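Local coordinates for protein anaerobically-induced outer membrane porin OprE (Pseudomonas aeruginosa, PDB 4FRX) that probably forms a porin channel that lets small solutes diffuse across the outer membrane, at residues 285-290 with 324-329; 310-315 with 333-338. All coordinates share one frame; numbering follows the deposited sequence.

Contact 1: 285-290 with 324-329; sequences SGLFTY and YLITDV
No aromatic ring takes part where I326 meets the strand residues S285, G286 and L287; the flat group here is the peptide joining G286 to L287. Over one face of it, almost directly above the carbonyl oxygen, sits the delta methyl of I326, with G286 O and I326 CD1 4.0 Å apart. The same methyl also reaches S285, where CB and I326 CD1 come within 3.6 Å, the closest approach between the two segments. I326 CG1 follows behind it, 3.9 Å from S285 CB. This reach comes from a CG1 wedged between backbone N and carbonyl carbon (chi1 61°) and a nearly straight continuation to CD1 (chi2 171°). Farther along the strand the methyl also reaches L287, whose CB is 4.2 Å from I326 CD1, while L287 CD2 meets the branch methyl I326 CG2; the two side chains slide past one another in opposite directions.

S285 and L287 alternate with G286 and F288 along strand 280-292, one of the antiparallel strands of the porin barrel wall. I326 belongs to the long connection between strands 295-305 and 340-349, which here packs against that wall, as in OprD-family porins whose loops fold into the barrel. It occupies the second position of a type I turn closed by D328 N to L325 O at 3.0 Å.

A water bridges the S285 hydroxyl and the I326 backbone amide, 2.8 Å from S285 OG and 3.0 Å from I326 N, whose hydrogen it accepts; it thus gives the buried amide a partner that the strand does not supply directly. Q343 NE2 bonds I326 O, and R244 and Q302 from the neighbouring strands press on the isoleucine.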
ATOM      1  N   SER A 285       9.015 -14.918   1.196  1.00  8.91           N
ATOM      2  CA  SER A 285       7.905 -15.304   2.053  1.00 10.24           C
ATOM      3  C   SER A 285       7.017 -16.365   1.424  1.00  7.98           C
ATOM      4  O   SER A 285       6.943 -16.479   0.201  1.00 11.21           O
ATOM      5  CB  SER A 285       7.064 -14.096   2.426  1.00  8.57           C
ATOM      6  OG  SER A 285       6.377 -13.614   1.290  1.00 11.34           O
ATOM      7  N   GLY A 286       6.371 -17.145   2.288  1.00  8.15           N
ATOM      8  CA  GLY A 286       5.385 -18.141   1.896  1.00  7.96           C
ATOM      9  C   GLY A 286       4.208 -17.986   2.839  1.00  7.96           C
ATOM     10  O   GLY A 286       4.388 -17.955   4.057  1.00 15.31           O
ATOM     11  N   LEU A 287       3.004 -17.836   2.289  1.00 10.86           N
ATOM     12  CA  LEU A 287       1.807 -17.744   3.111  1.00  9.95           C
ATOM     13  C   LEU A 287       0.797 -18.746   2.569  1.00 13.19           C
ATOM     14  O   LEU A 287       0.548 -18.781   1.375  1.00 14.08           O
ATOM     15  CB  LEU A 287       1.222 -16.325   3.050  1.00  9.55           C
ATOM     16  CG  LEU A 287      -0.121 -16.093   3.746  1.00 10.73           C
ATOM     17  CD1 LEU A 287       0.028 -16.214   5.277  1.00 15.52           C
ATOM     18  CD2 LEU A 287      -0.724 -14.746   3.350  1.00 12.09           C
ATOM     19  N   PHE A 288       0.219 -19.551   3.455  1.00  9.09           N
ATOM     20  CA  PHE A 288      -0.705 -20.588   3.048  1.00 13.55           C
ATOM     21  C   PHE A 288      -1.997 -20.360   3.792  1.00 16.30           C
ATOM     22  O   PHE A 288      -1.994 -20.194   5.008  1.00 16.10           O
ATOM     23  CB  PHE A 288      -0.149 -21.976   3.385  1.00 18.02           C
ATOM     24  CG  PHE A 288       1.202 -22.236   2.802  1.00 18.01           C
ATOM     25  CD1 PHE A 288       2.346 -21.874   3.493  1.00 18.62           C
ATOM     26  CD2 PHE A 288       1.331 -22.819   1.556  1.00 19.50           C
ATOM     27  CE1 PHE A 288       3.603 -22.099   2.958  1.00 25.39           C
ATOM     28  CE2 PHE A 288       2.589 -23.053   1.010  1.00 27.00           C
ATOM     29  CZ  PHE A 288       3.727 -22.683   1.712  1.00 25.74           C
ATOM     30  N   THR A 289      -3.103 -20.356   3.058  1.00 13.96           N
ATOM     31  CA  THR A 289      -4.397 -20.082   3.656  1.00  9.76           C
ATOM     32  C   THR A 289      -5.357 -21.173   3.206  1.00 18.97           C
ATOM     33  O   THR A 289      -5.523 -21.392   2.007  1.00 18.44           O
ATOM     34  CB  THR A 289      -4.918 -18.726   3.182  1.00 10.78           C
ATOM     35  OG1 THR A 289      -3.912 -17.741   3.407  1.00 17.56           O
ATOM     36  CG2 THR A 289      -6.183 -18.344   3.924  1.00 16.66           C
ATOM     37  N   TYR A 290      -5.961 -21.864   4.167  1.00 17.98           N
ATOM     38  CA  TYR A 290      -6.964 -22.875   3.864  1.00 17.08           C
ATOM     39  C   TYR A 290      -8.338 -22.373   4.288  1.00 17.21           C
ATOM     40  O   TYR A 290      -8.528 -21.917   5.419  1.00 14.68           O
ATOM     41  CB  TYR A 290      -6.654 -24.197   4.553  1.00 19.39           C
ATOM     42  CG  TYR A 290      -7.627 -25.280   4.155  1.00 27.72           C
ATOM     43  CD1 TYR A 290      -7.633 -25.788   2.864  1.00 25.69           C
ATOM     44  CD2 TYR A 290      -8.550 -25.788   5.064  1.00 32.45           C
ATOM     45  CE1 TYR A 290      -8.528 -26.783   2.486  1.00 26.46           C
ATOM     46  CE2 TYR A 290      -9.445 -26.783   4.696  1.00 32.61           C
ATOM     47  CZ  TYR A 290      -9.427 -27.275   3.408  1.00 34.02           C
ATOM     48  OH  TYR A 290     -10.309 -28.264   3.033  1.00 43.65           O
ATOM     49  N   TYR A 324       4.751  -4.264  -0.143  1.00  7.87           N
ATOM     50  CA  TYR A 324       4.048  -5.472  -0.593  1.00  8.46           C
ATOM     51  C   TYR A 324       4.616  -6.724   0.091  1.00 12.84           C
ATOM     52  O   TYR A 324       5.103  -7.659  -0.556  1.00 12.45           O
ATOM     53  CB  TYR A 324       4.055  -5.602  -2.126  1.00  7.75           C
ATOM     54  CG  TYR A 324       3.118  -6.687  -2.614  1.00  7.79           C
ATOM     55  CD1 TYR A 324       1.746  -6.611  -2.356  1.00 10.05           C
ATOM     56  CD2 TYR A 324       3.599  -7.809  -3.295  1.00 10.31           C
ATOM     57  CE1 TYR A 324       0.878  -7.607  -2.775  1.00 13.76           C
ATOM     58  CE2 TYR A 324       2.729  -8.813  -3.730  1.00  6.04           C
ATOM     59  CZ  TYR A 324       1.374  -8.704  -3.464  1.00 13.29           C
ATOM     60  OH  TYR A 324       0.503  -9.691  -3.889  1.00 15.20           O
ATOM     61  N   LEU A 325       4.548  -6.715   1.418  1.00  8.57           N
ATOM     62  CA  LEU A 325       5.000  -7.815   2.255  1.00  7.62           C
ATOM     63  C   LEU A 325       3.786  -8.412   2.962  1.00  7.90           C
ATOM     64  O   LEU A 325       2.853  -7.682   3.337  1.00 10.00           O
ATOM     65  CB  LEU A 325       6.001  -7.295   3.312  1.00  9.32           C
ATOM     66  CG  LEU A 325       7.311  -6.651   2.821  1.00 10.55           C
ATOM     67  CD1 LEU A 325       8.138  -6.067   3.981  1.00  9.87           C
ATOM     68  CD2 LEU A 325       8.161  -7.635   1.997  1.00 11.90           C
ATOM     69  N   ILE A 326       3.816  -9.724   3.195  1.00 10.03           N
ATOM     70  CA  ILE A 326       2.753 -10.387   3.952  1.00  9.97           C
ATOM     71  C   ILE A 326       2.644  -9.911   5.392  1.00 11.50           C
ATOM     72  O   ILE A 326       1.665 -10.228   6.095  1.00 10.23           O
ATOM     73  CB  ILE A 326       2.858 -11.939   3.909  1.00 11.60           C
ATOM     74  CG1 ILE A 326       4.175 -12.432   4.514  1.00  8.46           C
ATOM     75  CG2 ILE A 326       2.671 -12.444   2.477  1.00 13.01           C
ATOM     76  CD1 ILE A 326       4.230 -13.965   4.684  1.00 11.67           C
ATOM     77  N   THR A 327       3.633  -9.127   5.807  1.00  9.82           N
ATOM     78  CA  THR A 327       3.713  -8.586   7.157  1.00  9.77           C
ATOM     79  C   THR A 327       3.335  -7.099   7.232  1.00 11.98           C
ATOM     80  O   THR A 327       3.477  -6.481   8.280  1.00 14.09           O
ATOM     81  CB  THR A 327       5.129  -8.759   7.732  1.00  7.86           C
ATOM     82  OG1 THR A 327       6.075  -8.070   6.895  1.00  8.96           O
ATOM     83  CG2 THR A 327       5.503 -10.242   7.822  1.00  7.00           C
ATOM     84  N   ASP A 328       2.851  -6.521   6.135  1.00 10.98           N
ATOM     85  CA  ASP A 328       2.428  -5.122   6.178  1.00 10.13           C
ATOM     86  C   ASP A 328       1.036  -5.107   6.783  1.00  9.94           C
ATOM     87  O   ASP A 328       0.067  -5.440   6.117  1.00 13.18           O
ATOM     88  CB  ASP A 328       2.432  -4.474   4.787  1.00 14.69           C
ATOM     89  CG  ASP A 328       2.134  -2.966   4.834  1.00 23.69           C
ATOM     90  OD1 ASP A 328       1.080  -2.562   5.368  1.00 22.13           O
ATOM     91  OD2 ASP A 328       2.954  -2.174   4.324  1.00 22.05           O
ATOM     92  N   VAL A 329       0.959  -4.715   8.051  1.00 11.12           N
ATOM     93  CA  VAL A 329      -0.269  -4.819   8.836  1.00  9.31           C
ATOM     94  C   VAL A 329      -0.655  -3.446   9.396  1.00 18.62           C
ATOM     95  O   VAL A 329      -0.229  -2.422   8.869  1.00 14.13           O
ATOM     96  CB  VAL A 329      -0.147  -5.897   9.943  1.00  8.61           C
ATOM     97  CG1 VAL A 329      -0.026  -7.285   9.306  1.00  9.71           C
ATOM     98  CG2 VAL A 329       1.084  -5.645  10.811  1.00 12.15           C
TER
HETATM   99  O   HOH W   1       6.275 -10.955   2.048  1.00 11.16           O

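Contact 2: 310-315 with 333-338; sequences FPFLNR and KFQRAG
K333 leads the second segment toward the ring of F312, and its aliphatic chain makes the contact: CD lies 3.6 Å from F312 CZ and CE is 4.0 Å from F312 CE2, the chain crossing the far end of the ring at a slant. The chain bends at its last torsion (chi4 -60°), and NZ lies beyond CE, away from the ring, with the carbonyl of S321 and the carboxylate of D328 as partners, so that the methylenes pack on the phenyl while the charged end is held away from it.

Two residues on, Q335 comes to the ring edge, with CG 3.9 Å from F312 CE1 and near the ring plane. Its amide stands almost perpendicular to the ring, the planes 81° apart. Both segments belong to the single long loop between strands 295-305 and 340-349 of the porin barrel, and Q335, close to the loop's end, meets F310, close to its start. The backbone tie is F310 N to Q335 O, 2.9 Å and nearly straight at 169°. Beside it the CB atoms of F310 and Q335 are 4.2 Å apart, while the F310 ring turns away from Q335 to an edge-to-face contact with F246. Further along, A337 N bonds D309 OD1, a second link between the loop's two ends.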
ATOM      1  N   PHE A 310      13.861  -3.561   4.238  1.00 12.48           N
ATOM      2  CA  PHE A 310      13.224  -3.721   2.951  1.00 10.29           C
ATOM      3  C   PHE A 310      12.827  -2.343   2.422  1.00 10.76           C
ATOM      4  O   PHE A 310      12.125  -1.615   3.114  1.00  7.58           O
ATOM      5  CB  PHE A 310      11.968  -4.552   3.116  1.00  6.48           C
ATOM      6  CG  PHE A 310      11.171  -4.670   1.852  1.00  3.57           C
ATOM      7  CD1 PHE A 310      11.600  -5.497   0.823  1.00  9.76           C
ATOM      8  CD2 PHE A 310       9.983  -3.962   1.699  1.00  7.37           C
ATOM      9  CE1 PHE A 310      10.861  -5.623  -0.345  1.00  5.04           C
ATOM     10  CE2 PHE A 310       9.237  -4.077   0.545  1.00  5.08           C
ATOM     11  CZ  PHE A 310       9.679  -4.917  -0.486  1.00 10.00           C
ATOM     12  N   PRO A 311      13.277  -1.972   1.205  1.00  5.28           N
ATOM     13  CA  PRO A 311      12.968  -0.628   0.690  1.00 12.81           C
ATOM     14  C   PRO A 311      11.639  -0.535  -0.076  1.00 13.03           C
ATOM     15  O   PRO A 311      11.261  -1.439  -0.831  1.00  9.71           O
ATOM     16  CB  PRO A 311      14.141  -0.350  -0.259  1.00 12.34           C
ATOM     17  CG  PRO A 311      14.424  -1.712  -0.858  1.00  7.39           C
ATOM     18  CD  PRO A 311      14.191  -2.702   0.308  1.00  7.62           C
ATOM     19  N   PHE A 312      10.946   0.584   0.121  1.00  6.66           N
ATOM     20  CA  PHE A 312       9.683   0.887  -0.550  1.00  6.91           C
ATOM     21  C   PHE A 312       9.446   2.403  -0.462  1.00 10.32           C
ATOM     22  O   PHE A 312       9.966   3.071   0.449  1.00  7.47           O
ATOM     23  CB  PHE A 312       8.512   0.119   0.078  1.00  6.16           C
ATOM     24  CG  PHE A 312       8.380   0.316   1.562  1.00 11.52           C
ATOM     25  CD1 PHE A 312       9.178  -0.403   2.446  1.00 10.49           C
ATOM     26  CD2 PHE A 312       7.463   1.219   2.075  1.00 14.27           C
ATOM     27  CE1 PHE A 312       9.065  -0.224   3.822  1.00 10.44           C
ATOM     28  CE2 PHE A 312       7.338   1.404   3.457  1.00 15.04           C
ATOM     29  CZ  PHE A 312       8.134   0.673   4.328  1.00 14.51           C
ATOM     30  N   LEU A 313       8.654   2.932  -1.389  1.00 12.12           N
ATOM     31  CA  LEU A 313       8.421   4.377  -1.468  1.00  8.43           C
ATOM     32  C   LEU A 313       7.722   4.871  -0.202  1.00  9.02           C
ATOM     33  O   LEU A 313       6.687   4.350   0.179  1.00 13.62           O
ATOM     34  CB  LEU A 313       7.582   4.717  -2.694  1.00  6.71           C
ATOM     35  CG  LEU A 313       8.192   4.324  -4.040  1.00 11.40           C
ATOM     36  CD1 LEU A 313       7.325   4.828  -5.182  1.00 17.32           C
ATOM     37  CD2 LEU A 313       9.653   4.811  -4.173  1.00 12.87           C
ATOM     38  N   ASN A 314       8.300   5.880   0.438  1.00 10.55           N
ATOM     39  CA  ASN A 314       7.872   6.264   1.785  1.00 11.57           C
ATOM     40  C   ASN A 314       8.355   7.667   2.093  1.00 13.73           C
ATOM     41  O   ASN A 314       9.532   7.858   2.412  1.00 14.33           O
ATOM     42  CB  ASN A 314       8.490   5.274   2.789  1.00 14.83           C
ATOM     43  CG  ASN A 314       7.977   5.457   4.204  1.00 18.59           C
ATOM     44  OD1 ASN A 314       7.160   6.335   4.476  1.00 20.19           O
ATOM     45  ND2 ASN A 314       8.453   4.609   5.117  1.00 23.18           N
ATOM     46  N   ARG A 315       7.467   8.651   1.990  1.00 12.32           N
ATOM     47  CA  ARG A 315       7.865  10.056   2.194  1.00 13.12           C
ATOM     48  C   ARG A 315       8.115  10.352   3.673  1.00 17.59           C
ATOM     49  O   ARG A 315       8.928  11.217   4.025  1.00 21.08           O
ATOM     50  CB  ARG A 315       6.792  10.997   1.586  1.00 12.96           C
ATOM     51  CG  ARG A 315       6.933  12.525   1.864  1.00 21.87           C
ATOM     52  CD  ARG A 315       8.375  13.037   1.965  1.00 34.42           C
ATOM     53  NE  ARG A 315       9.012  13.331   0.702  1.00 31.85           N
ATOM     54  CZ  ARG A 315      10.292  13.666   0.569  1.00 30.72           C
ATOM     55  NH1 ARG A 315      11.104  13.745   1.620  1.00 23.08           N
ATOM     56  NH2 ARG A 315      10.763  13.927  -0.635  1.00 32.65           N
ATOM     57  N   LYS A 333       5.320  -3.172   9.973  1.00  9.80           N
ATOM     58  CA  LYS A 333       5.508  -3.812   8.675  1.00  7.30           C
ATOM     59  C   LYS A 333       6.518  -4.961   8.738  1.00 10.37           C
ATOM     60  O   LYS A 333       6.720  -5.666   7.748  1.00  9.42           O
ATOM     61  CB  LYS A 333       5.933  -2.792   7.606  1.00 13.06           C
ATOM     62  CG  LYS A 333       4.931  -1.657   7.396  1.00 10.91           C
ATOM     63  CD  LYS A 333       5.394  -0.707   6.292  1.00 19.52           C
ATOM     64  CE  LYS A 333       4.496   0.542   6.205  1.00 25.49           C
ATOM     65  NZ  LYS A 333       3.072   0.192   5.918  1.00 21.95           N
ATOM     66  N   PHE A 334       7.139  -5.142   9.902  1.00  9.79           N
ATOM     67  CA  PHE A 334       8.145  -6.198  10.125  1.00 10.69           C
ATOM     68  C   PHE A 334       9.186  -6.239   9.001  1.00  8.89           C
ATOM     69  O   PHE A 334       9.559  -7.301   8.518  1.00  8.79           O
ATOM     70  CB  PHE A 334       7.452  -7.562  10.303  1.00  9.37           C
ATOM     71  CG  PHE A 334       6.534  -7.600  11.483  1.00  7.45           C
ATOM     72  CD1 PHE A 334       5.310  -6.933  11.445  1.00  9.16           C
ATOM     73  CD2 PHE A 334       6.904  -8.255  12.643  1.00  8.42           C
ATOM     74  CE1 PHE A 334       4.462  -6.927  12.545  1.00 11.04           C
ATOM     75  CE2 PHE A 334       6.063  -8.264  13.746  1.00 13.88           C
ATOM     76  CZ  PHE A 334       4.839  -7.593  13.702  1.00 10.37           C
ATOM     77  N   GLN A 335       9.664  -5.060   8.628  1.00  4.79           N
ATOM     78  CA  GLN A 335      10.434  -4.877   7.416  1.00 12.67           C
ATOM     79  C   GLN A 335      11.895  -4.567   7.705  1.00 11.61           C
ATOM     80  O   GLN A 335      12.647  -4.212   6.803  1.00 14.09           O
ATOM     81  CB  GLN A 335       9.793  -3.766   6.573  1.00 16.49           C
ATOM     82  CG  GLN A 335      10.209  -2.335   6.918  1.00 11.70           C
ATOM     83  CD  GLN A 335       9.877  -1.908   8.348  1.00 21.21           C
ATOM     84  OE1 GLN A 335       9.127  -2.577   9.064  1.00 13.75           O
ATOM     85  NE2 GLN A 335      10.450  -0.778   8.768  1.00 19.24           N
ATOM     86  N   ARG A 336      12.298  -4.737   8.963  1.00 11.91           N
ATOM     87  CA  ARG A 336      13.616  -4.300   9.419  1.00 17.47           C
ATOM     88  C   ARG A 336      14.709  -5.288   9.049  1.00 14.70           C
ATOM     89  O   ARG A 336      14.470  -6.486   8.983  1.00 12.38           O
ATOM     90  CB  ARG A 336      13.616  -4.116  10.939  1.00 17.42           C
ATOM     91  CG  ARG A 336      12.480  -3.227  11.466  1.00 13.86           C
ATOM     92  CD  ARG A 336      12.454  -3.292  12.989  1.00 23.41           C
ATOM     93  NE  ARG A 336      11.130  -3.017  13.542  1.00 34.39           N
ATOM     94  CZ  ARG A 336      10.693  -1.805  13.875  1.00 40.24           C
ATOM     95  NH1 ARG A 336      11.475  -0.744  13.709  1.00 42.56           N
ATOM     96  NH2 ARG A 336       9.473  -1.655  14.375  1.00 27.56           N
ATOM     97  N   ALA A 337      15.912  -4.772   8.820  1.00  8.48           N
ATOM     98  CA  ALA A 337      17.075  -5.603   8.497  1.00  7.59           C
ATOM     99  C   ALA A 337      17.243  -6.809   9.417  1.00  8.41           C
ATOM    100  O   ALA A 337      17.314  -6.656  10.633  1.00  7.87           O
ATOM    101  CB  ALA A 337      18.351  -4.760   8.534  1.00  6.10           C
ATOM    102  N   GLY A 338      17.300  -8.002   8.819  1.00  8.21           N
ATOM    103  CA  GLY A 338      17.536  -9.233   9.551  1.00  8.86           C
ATOM    104  C   GLY A 338      16.296  -9.949  10.044  1.00 11.50           C
ATOM    105  O   GLY A 338      16.358 -11.114  10.411  1.00  9.41           O
TER

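In the fold
The segments of contacts 1 and 2 alternate along the chain; all but 285-290 lie in the loop between strands 295-305 and 340-349, and the contact centres are about 15 Å apart. The turn at 324-329 that touches the wall strand in contact 1 also touches both segments of contact 2. K333 NZ and D328 OD2 form a salt bridge at 2.9 Å, and T327 OG1 makes a probable hydrogen bond to K333 O at 2.6 Å. L325 CD1 packs on F310 CD2 at 3.6 Å, and T327 CB meets F334 CB at 3.7 Å. Bound C8E detergent lies about 8 Å from the side chain of S285 and about 13 Å from that of F310.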